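Local coordinates for protein beta-glucosidase (Chaetomella raphigera, PDB 6JXG) that probably hydrolyses terminal, non-reducing beta-D-glucosyl residues, releasing beta-D-glucose, as a secreted glycoside hydrolase family 3 enzyme of cellulose breakdown, at residues Arg176-Glu180 against Leu181-Pro185; Ala543-Pro546 against Gly547-Phe551. All coordinates share one frame; numbering follows the deposited sequence.

Contact 1 of 2, residues Arg176-Glu180 against Leu181-Pro185; sequences RTFHE and LYLWP
Leu183 and Phe178 both carry CG anti to the backbone N (chi1 -168° and -175°), while His179 has its CG beside the N (chi1 -76°); these torsions gather the three side chains on one flank of the helix. Leu183 CD2 is the methyl that touches both rings, 3.8 Å from His179 CD2 and 4.2 Å from Phe178 CE2. Thr177 lies alongside Tyr182, its CG2 meeting the ring edge in plane, 3.6 Å from CE2. Leu181 CG lies over one face of the same ring, offset toward the rim. The backbone changes its turn here: Leu181 N bonds to Thr177 O, four residues back, at 3.1 Å, whereas Leu183 N reaches Phe178 O, five residues back, at 2.8 Å and nearly straight, a wider pi-type turn. Beyond it the chain passes into helix 184-191. One turn of helix also links Arg176 NE to Glu180 OE2, a salt bridge of 2.8 Å with the acceptor in the guanidinium plane. His179 NE2 bonds to Glu222 OE2 and ND1 to Asp175 O. Both imidazole nitrogens thus face acceptors, fixing the ring's rotation and consistent with a proton on each and a positive ring, which the carboxylate would stabilise.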
ATOM      1  N   ARG A 176     -11.340 -20.203  -0.494  1.00 15.44           N
ATOM      2  CA  ARG A 176     -12.197 -19.095  -0.849  1.00 15.35           C
ATOM      3  C   ARG A 176     -11.618 -17.819  -0.361  1.00 14.19           C
ATOM      4  O   ARG A 176     -11.502 -16.915  -1.094  1.00 14.30           O
ATOM      5  CB  ARG A 176     -13.614 -19.230  -0.266  1.00 20.00           C
ATOM      6  CG  ARG A 176     -14.567 -18.256  -0.894  1.00 20.00           C
ATOM      7  CD  ARG A 176     -16.073 -18.409  -0.614  1.00 20.00           C
ATOM      8  NE  ARG A 176     -16.733 -17.197  -1.047  1.00 20.00           N
ATOM      9  CZ  ARG A 176     -17.817 -16.691  -0.536  1.00 20.00           C
ATOM     10  NH1 ARG A 176     -18.431 -17.289   0.437  1.00 20.00           N
ATOM     11  NH2 ARG A 176     -18.247 -15.556  -0.986  1.00 20.00           N
ATOM     12  N   THR A 177     -11.285 -17.786   0.913  1.00 13.70           N
ATOM     13  CA  THR A 177     -10.641 -16.609   1.531  1.00 14.15           C
ATOM     14  C   THR A 177      -9.385 -16.229   0.747  1.00 14.02           C
ATOM     15  O   THR A 177      -9.121 -15.024   0.506  1.00 14.98           O
ATOM     16  CB  THR A 177     -10.273 -16.854   3.009  1.00 14.76           C
ATOM     17  OG1 THR A 177     -11.468 -17.173   3.705  1.00 15.28           O
ATOM     18  CG2 THR A 177      -9.641 -15.649   3.669  1.00 15.02           C
ATOM     19  N   PHE A 178      -8.623 -17.244   0.362  1.00 14.62           N
ATOM     20  CA  PHE A 178      -7.384 -17.018  -0.409  1.00 14.86           C
ATOM     21  C   PHE A 178      -7.690 -16.255  -1.678  1.00 14.10           C
ATOM     22  O   PHE A 178      -7.079 -15.197  -1.968  1.00 13.43           O
ATOM     23  CB  PHE A 178      -6.699 -18.364  -0.670  1.00 17.20           C
ATOM     24  CG  PHE A 178      -5.357 -18.235  -1.341  1.00 18.39           C
ATOM     25  CD1 PHE A 178      -4.249 -17.875  -0.617  1.00 19.89           C
ATOM     26  CD2 PHE A 178      -5.200 -18.558  -2.627  1.00 20.41           C
ATOM     27  CE1 PHE A 178      -2.987 -17.785  -1.221  1.00 21.64           C
ATOM     28  CE2 PHE A 178      -3.940 -18.445  -3.259  1.00 23.28           C
ATOM     29  CZ  PHE A 178      -2.844 -18.044  -2.543  1.00 20.37           C
ATOM     30  N   HIS A 179      -8.661 -16.737  -2.464  1.00 13.66           N
ATOM     31  CA  HIS A 179      -8.970 -16.105  -3.752  1.00 14.26           C
ATOM     32  C   HIS A 179      -9.692 -14.746  -3.693  1.00 14.97           C
ATOM     33  O   HIS A 179      -9.386 -13.843  -4.512  1.00 14.79           O
ATOM     34  CB  HIS A 179      -9.804 -17.102  -4.599  1.00 15.04           C
ATOM     35  CG  HIS A 179      -8.976 -18.198  -5.172  1.00 15.32           C
ATOM     36  ND1 HIS A 179      -8.625 -19.326  -4.464  1.00 16.10           N
ATOM     37  CD2 HIS A 179      -8.396 -18.315  -6.380  1.00 16.93           C
ATOM     38  CE1 HIS A 179      -7.873 -20.101  -5.230  1.00 18.51           C
ATOM     39  NE2 HIS A 179      -7.718 -19.509  -6.399  1.00 17.66           N
ATOM     40  N   GLU A 180     -10.628 -14.600  -2.755  1.00 13.59           N
ATOM     41  CA  GLU A 180     -11.447 -13.380  -2.677  1.00 15.11           C
ATOM     42  C   GLU A 180     -10.812 -12.240  -1.969  1.00 14.72           C
ATOM     43  O   GLU A 180     -11.247 -11.094  -2.165  1.00 17.26           O
ATOM     44  CB  GLU A 180     -12.831 -13.607  -2.087  1.00 14.76           C
ATOM     45  CG  GLU A 180     -13.674 -14.376  -3.067  1.00 15.98           C
ATOM     46  CD  GLU A 180     -15.101 -14.705  -2.599  1.00 15.63           C
ATOM     47  OE1 GLU A 180     -15.737 -13.965  -1.826  1.00 14.21           O
ATOM     48  OE2 GLU A 180     -15.547 -15.733  -3.083  1.00 16.18           O
ATOM     49  N   LEU A 181      -9.844 -12.530  -1.121  1.00 14.66           N
ATOM     50  CA  LEU A 181      -9.304 -11.530  -0.245  1.00 15.47           C
ATOM     51  C   LEU A 181      -7.796 -11.343  -0.551  1.00 15.46           C
ATOM     52  O   LEU A 181      -7.445 -10.384  -1.226  1.00 15.01           O
ATOM     53  CB  LEU A 181      -9.610 -11.907   1.179  1.00 16.97           C
ATOM     54  CG  LEU A 181      -9.352 -10.892   2.195  1.00 18.85           C
ATOM     55  CD1 LEU A 181     -10.103  -9.608   1.748  1.00 22.20           C
ATOM     56  CD2 LEU A 181      -9.802 -11.413   3.538  1.00 17.36           C
ATOM     57  N   TYR A 182      -6.942 -12.274  -0.138  1.00 12.73           N
ATOM     58  CA  TYR A 182      -5.498 -12.064  -0.180  1.00 12.38           C
ATOM     59  C   TYR A 182      -4.880 -12.120  -1.597  1.00 11.55           C
ATOM     60  O   TYR A 182      -4.020 -11.347  -1.937  1.00 10.56           O
ATOM     61  CB  TYR A 182      -4.766 -13.052   0.811  1.00 12.44           C
ATOM     62  CG  TYR A 182      -5.268 -12.842   2.217  1.00 11.55           C
ATOM     63  CD1 TYR A 182      -4.872 -11.733   2.927  1.00 11.17           C
ATOM     64  CD2 TYR A 182      -6.332 -13.622   2.728  1.00 11.31           C
ATOM     65  CE1 TYR A 182      -5.381 -11.480   4.208  1.00 11.59           C
ATOM     66  CE2 TYR A 182      -6.876 -13.338   3.966  1.00 11.62           C
ATOM     67  CZ  TYR A 182      -6.403 -12.267   4.723  1.00 11.93           C
ATOM     68  OH  TYR A 182      -6.943 -11.912   5.995  1.00 11.16           O
ATOM     69  N   LEU A 183      -5.335 -13.029  -2.412  1.00  9.97           N
ATOM     70  CA  LEU A 183      -4.893 -13.110  -3.829  1.00 11.00           C
ATOM     71  C   LEU A 183      -5.342 -11.967  -4.739  1.00 11.18           C
ATOM     72  O   LEU A 183      -4.645 -11.594  -5.708  1.00 10.75           O
ATOM     73  CB  LEU A 183      -5.319 -14.467  -4.416  1.00 10.26           C
ATOM     74  CG  LEU A 183      -4.669 -14.802  -5.774  1.00 11.16           C
ATOM     75  CD1 LEU A 183      -3.175 -14.965  -5.595  1.00 10.91           C
ATOM     76  CD2 LEU A 183      -5.344 -16.053  -6.358  1.00 11.91           C
ATOM     77  N   TRP A 184      -6.504 -11.403  -4.416  1.00 11.35           N
ATOM     78  CA  TRP A 184      -7.178 -10.505  -5.302  1.00 11.45           C
ATOM     79  C   TRP A 184      -6.272  -9.310  -5.802  1.00 11.80           C
ATOM     80  O   TRP A 184      -6.129  -9.055  -6.994  1.00 13.39           O
ATOM     81  CB  TRP A 184      -8.438 -10.074  -4.647  1.00 11.53           C
ATOM     82  CG  TRP A 184      -9.254  -9.092  -5.417  1.00 12.46           C
ATOM     83  CD1 TRP A 184      -8.943  -7.810  -5.762  1.00 12.97           C
ATOM     84  CD2 TRP A 184     -10.600  -9.326  -5.927  1.00 13.79           C
ATOM     85  NE1 TRP A 184      -9.994  -7.234  -6.464  1.00 14.22           N
ATOM     86  CE2 TRP A 184     -11.005  -8.160  -6.602  1.00 14.36           C
ATOM     87  CE3 TRP A 184     -11.480 -10.400  -5.837  1.00 14.18           C
ATOM     88  CZ2 TRP A 184     -12.260  -8.033  -7.185  1.00 17.05           C
ATOM     89  CZ3 TRP A 184     -12.746 -10.303  -6.460  1.00 15.43           C
ATOM     90  CH2 TRP A 184     -13.133  -9.113  -7.088  1.00 15.58           C
ATOM     91  N   PRO A 185      -5.538  -8.661  -4.883  1.00 12.96           N
ATOM     92  CA  PRO A 185      -4.647  -7.609  -5.398  1.00 11.98           C
ATOM     93  C   PRO A 185      -3.487  -8.124  -6.195  1.00 11.84           C
ATOM     94  O   PRO A 185      -3.013  -7.401  -7.078  1.00 12.46           O
ATOM     95  CB  PRO A 185      -4.127  -6.911  -4.178  1.00 13.89           C
ATOM     96  CG  PRO A 185      -4.719  -7.617  -3.018  1.00 15.30           C
ATOM     97  CD  PRO A 185      -5.678  -8.665  -3.429  1.00 12.91           C
TER

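Contact 2 of 2, residues Ala543-Pro546 against Gly547-Phe551; sequences AIVP and GDDNF
Val545 is modelled with an unusual side-chain torsion, chi1 at 104°, well away from a staggered value; its CB is nearly planar and its N-CA-CB angle narrow, so the rotamer is doubtful. As modelled, CG1 leans into the bend made by the residues that follow. Val545 CG1 is placed 3.3 Å from Gly547 O and 3.5 Å from Asp548 O, two successive carbonyl oxygens, but these approaches share the doubt and are no evidence of tight packing. Asp549 CB lies more loosely, 4.0 Å from Val545 CG1. No direct hydrogen bond joins 543-546 to 547-551; a water bridges them instead, donating to Val545 O at 3.0 Å and to Gly547 O at 2.6 Å. Gly547 lies at the bend directly after Pro546.

Past the bend, Asp549 has CG anti to its backbone N (chi1 -171°), which carries OD1 forward along the chain to accept from Phe551 N at 2.9 Å, with an N-H...O angle of 154°. The N-H comes from above the carboxylate plane. The other oxygen, OD2, forms a salt bridge to Lys116, which also makes a cation-pi contact with the Phe551 ring and so meets the first and last residues of the turn; the carboxylate's rotation is thereby fixed. Asp548 OD1 accepts from Ser170 N, and Asp549 pairs through its backbone with Ser170 and Asn172, tying the loop to the N-terminal domain. The link from Asp549 OD1 to the backbone N two residues on is an Asx turn, here within the long loop between helices 511-519 and 559-564.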
ATOM      1  N   ALA A 543      -5.926 -10.383  15.524  1.00 14.62           N
ATOM      2  CA  ALA A 543      -4.829  -9.964  16.390  1.00 14.69           C
ATOM      3  C   ALA A 543      -3.530 -10.694  15.963  1.00 13.29           C
ATOM      4  O   ALA A 543      -3.558 -11.706  15.221  1.00 12.51           O
ATOM      5  CB  ALA A 543      -5.215 -10.309  17.828  1.00 15.86           C
ATOM      6  N   ILE A 544      -2.416 -10.184  16.438  1.00 13.94           N
ATOM      7  CA  ILE A 544      -1.110 -10.826  16.281  1.00 14.84           C
ATOM      8  C   ILE A 544      -1.130 -12.170  16.990  1.00 15.83           C
ATOM      9  O   ILE A 544      -1.438 -12.250  18.175  1.00 14.68           O
ATOM     10  CB  ILE A 544       0.012  -9.962  16.849  1.00 15.77           C
ATOM     11  CG1 ILE A 544       0.028  -8.557  16.161  1.00 15.25           C
ATOM     12  CG2 ILE A 544       1.356 -10.674  16.730  1.00 17.41           C
ATOM     13  CD1 ILE A 544       0.365  -8.571  14.662  1.00 16.70           C
ATOM     14  N   VAL A 545      -0.786 -13.211  16.279  1.00 13.35           N
ATOM     15  CA  VAL A 545      -0.834 -14.580  16.806  1.00 16.23           C
ATOM     16  C   VAL A 545       0.575 -15.034  17.267  1.00 15.46           C
ATOM     17  O   VAL A 545       1.590 -14.611  16.694  1.00 15.69           O
ATOM     18  CB  VAL A 545      -1.373 -15.332  15.598  1.00 17.86           C
ATOM     19  CG1 VAL A 545      -0.440 -16.164  14.784  1.00 18.84           C
ATOM     20  CG2 VAL A 545      -2.841 -15.457  15.491  1.00 20.13           C
ATOM     21  N   PRO A 546       0.654 -15.942  18.260  1.00 14.96           N
ATOM     22  CA  PRO A 546       1.982 -16.394  18.722  1.00 14.73           C
ATOM     23  C   PRO A 546       2.520 -17.608  18.013  1.00 12.85           C
ATOM     24  O   PRO A 546       3.608 -18.064  18.361  1.00 14.88           O
ATOM     25  CB  PRO A 546       1.738 -16.788  20.215  1.00 14.91           C
ATOM     26  CG  PRO A 546       0.290 -17.144  20.254  1.00 14.78           C
ATOM     27  CD  PRO A 546      -0.434 -16.386  19.147  1.00 15.10           C
ATOM     28  N   GLY A 547       1.792 -18.182  17.072  1.00 12.63           N
ATOM     29  CA  GLY A 547       2.197 -19.439  16.421  1.00 12.42           C
ATOM     30  C   GLY A 547       1.728 -19.397  14.956  1.00 14.14           C
ATOM     31  O   GLY A 547       1.977 -18.390  14.246  1.00 13.83           O
ATOM     32  N   ASP A 548       1.023 -20.402  14.511  1.00 12.86           N
ATOM     33  CA  ASP A 548       0.452 -20.368  13.166  1.00 14.95           C
ATOM     34  C   ASP A 548      -0.848 -19.584  13.167  1.00 15.42           C
ATOM     35  O   ASP A 548      -1.522 -19.472  14.200  1.00 15.97           O
ATOM     36  CB  ASP A 548       0.119 -21.802  12.668  1.00 14.15           C
ATOM     37  CG  ASP A 548       1.357 -22.592  12.295  1.00 15.09           C
ATOM     38  OD1 ASP A 548       2.523 -22.081  12.290  1.00 13.39           O
ATOM     39  OD2 ASP A 548       1.144 -23.751  11.982  1.00 16.41           O
ATOM     40  N   ASP A 549      -1.183 -19.046  12.010  1.00 16.59           N
ATOM     41  CA  ASP A 549      -2.451 -18.360  11.815  1.00 15.29           C
ATOM     42  C   ASP A 549      -3.298 -19.185  10.846  1.00 15.38           C
ATOM     43  O   ASP A 549      -2.931 -19.374   9.704  1.00 12.66           O
ATOM     44  CB  ASP A 549      -2.213 -16.916  11.333  1.00 14.43           C
ATOM     45  CG  ASP A 549      -3.494 -16.057  11.326  1.00 15.06           C
ATOM     46  OD1 ASP A 549      -4.615 -16.585  11.504  1.00 13.82           O
ATOM     47  OD2 ASP A 549      -3.392 -14.799  11.107  1.00 13.42           O
ATOM     48  N   ASN A 550      -4.441 -19.699  11.320  1.00 14.88           N
ATOM     49  CA  ASN A 550      -5.353 -20.473  10.475  1.00 14.76           C
ATOM     50  C   ASN A 550      -6.486 -19.648   9.891  1.00 13.39           C
ATOM     51  O   ASN A 550      -7.434 -20.145   9.283  1.00 11.92           O
ATOM     52  CB  ASN A 550      -5.866 -21.704  11.221  1.00 17.69           C
ATOM     53  CG  ASN A 550      -4.728 -22.689  11.482  1.00 20.29           C
ATOM     54  OD1 ASN A 550      -4.277 -23.390  10.591  1.00 20.17           O
ATOM     55  ND2 ASN A 550      -4.278 -22.725  12.700  1.00 24.55           N
ATOM     56  N   PHE A 551      -6.343 -18.352  10.036  1.00 12.52           N
ATOM     57  CA  PHE A 551      -7.229 -17.425   9.378  1.00 13.38           C
ATOM     58  C   PHE A 551      -8.723 -17.812   9.602  1.00 13.03           C
ATOM     59  O   PHE A 551      -9.475 -17.911   8.659  1.00 15.86           O
ATOM     60  CB  PHE A 551      -6.931 -17.253   7.915  1.00 11.90           C
ATOM     61  CG  PHE A 551      -5.647 -16.469   7.619  1.00 12.84           C
ATOM     62  CD1 PHE A 551      -4.392 -16.935   8.046  1.00 13.93           C
ATOM     63  CD2 PHE A 551      -5.666 -15.300   6.909  1.00 12.60           C
ATOM     64  CE1 PHE A 551      -3.226 -16.237   7.758  1.00 12.63           C
ATOM     65  CE2 PHE A 551      -4.495 -14.624   6.618  1.00 12.64           C
ATOM     66  CZ  PHE A 551      -3.295 -15.060   7.091  1.00 11.73           C
TER
HETATM   67  O   HOH W   1       3.475 -16.412  15.147  1.00 13.50           O

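Overall arrangement
Contact 1 is buried and helical, in the N-terminal family 3 domain, whereas contact 2 is a surface loop in the C-terminal domain range. Their centres lie about 18 Å apart, yet they meet where the Tyr182 and Phe551 rings pack edge-to-face, Tyr182 CZ being 3.6 Å from Phe551 CE2. The Phe551 ring thus rests on the helix of the other domain. The chemistry follows the setting: in 176-185 backbone helix bonds and apolar packing join the two segments, while in 543-551 a water does the bridging. Contact 1 also reaches the fibronectin type III-like domain through Trp678, which stacks on His179.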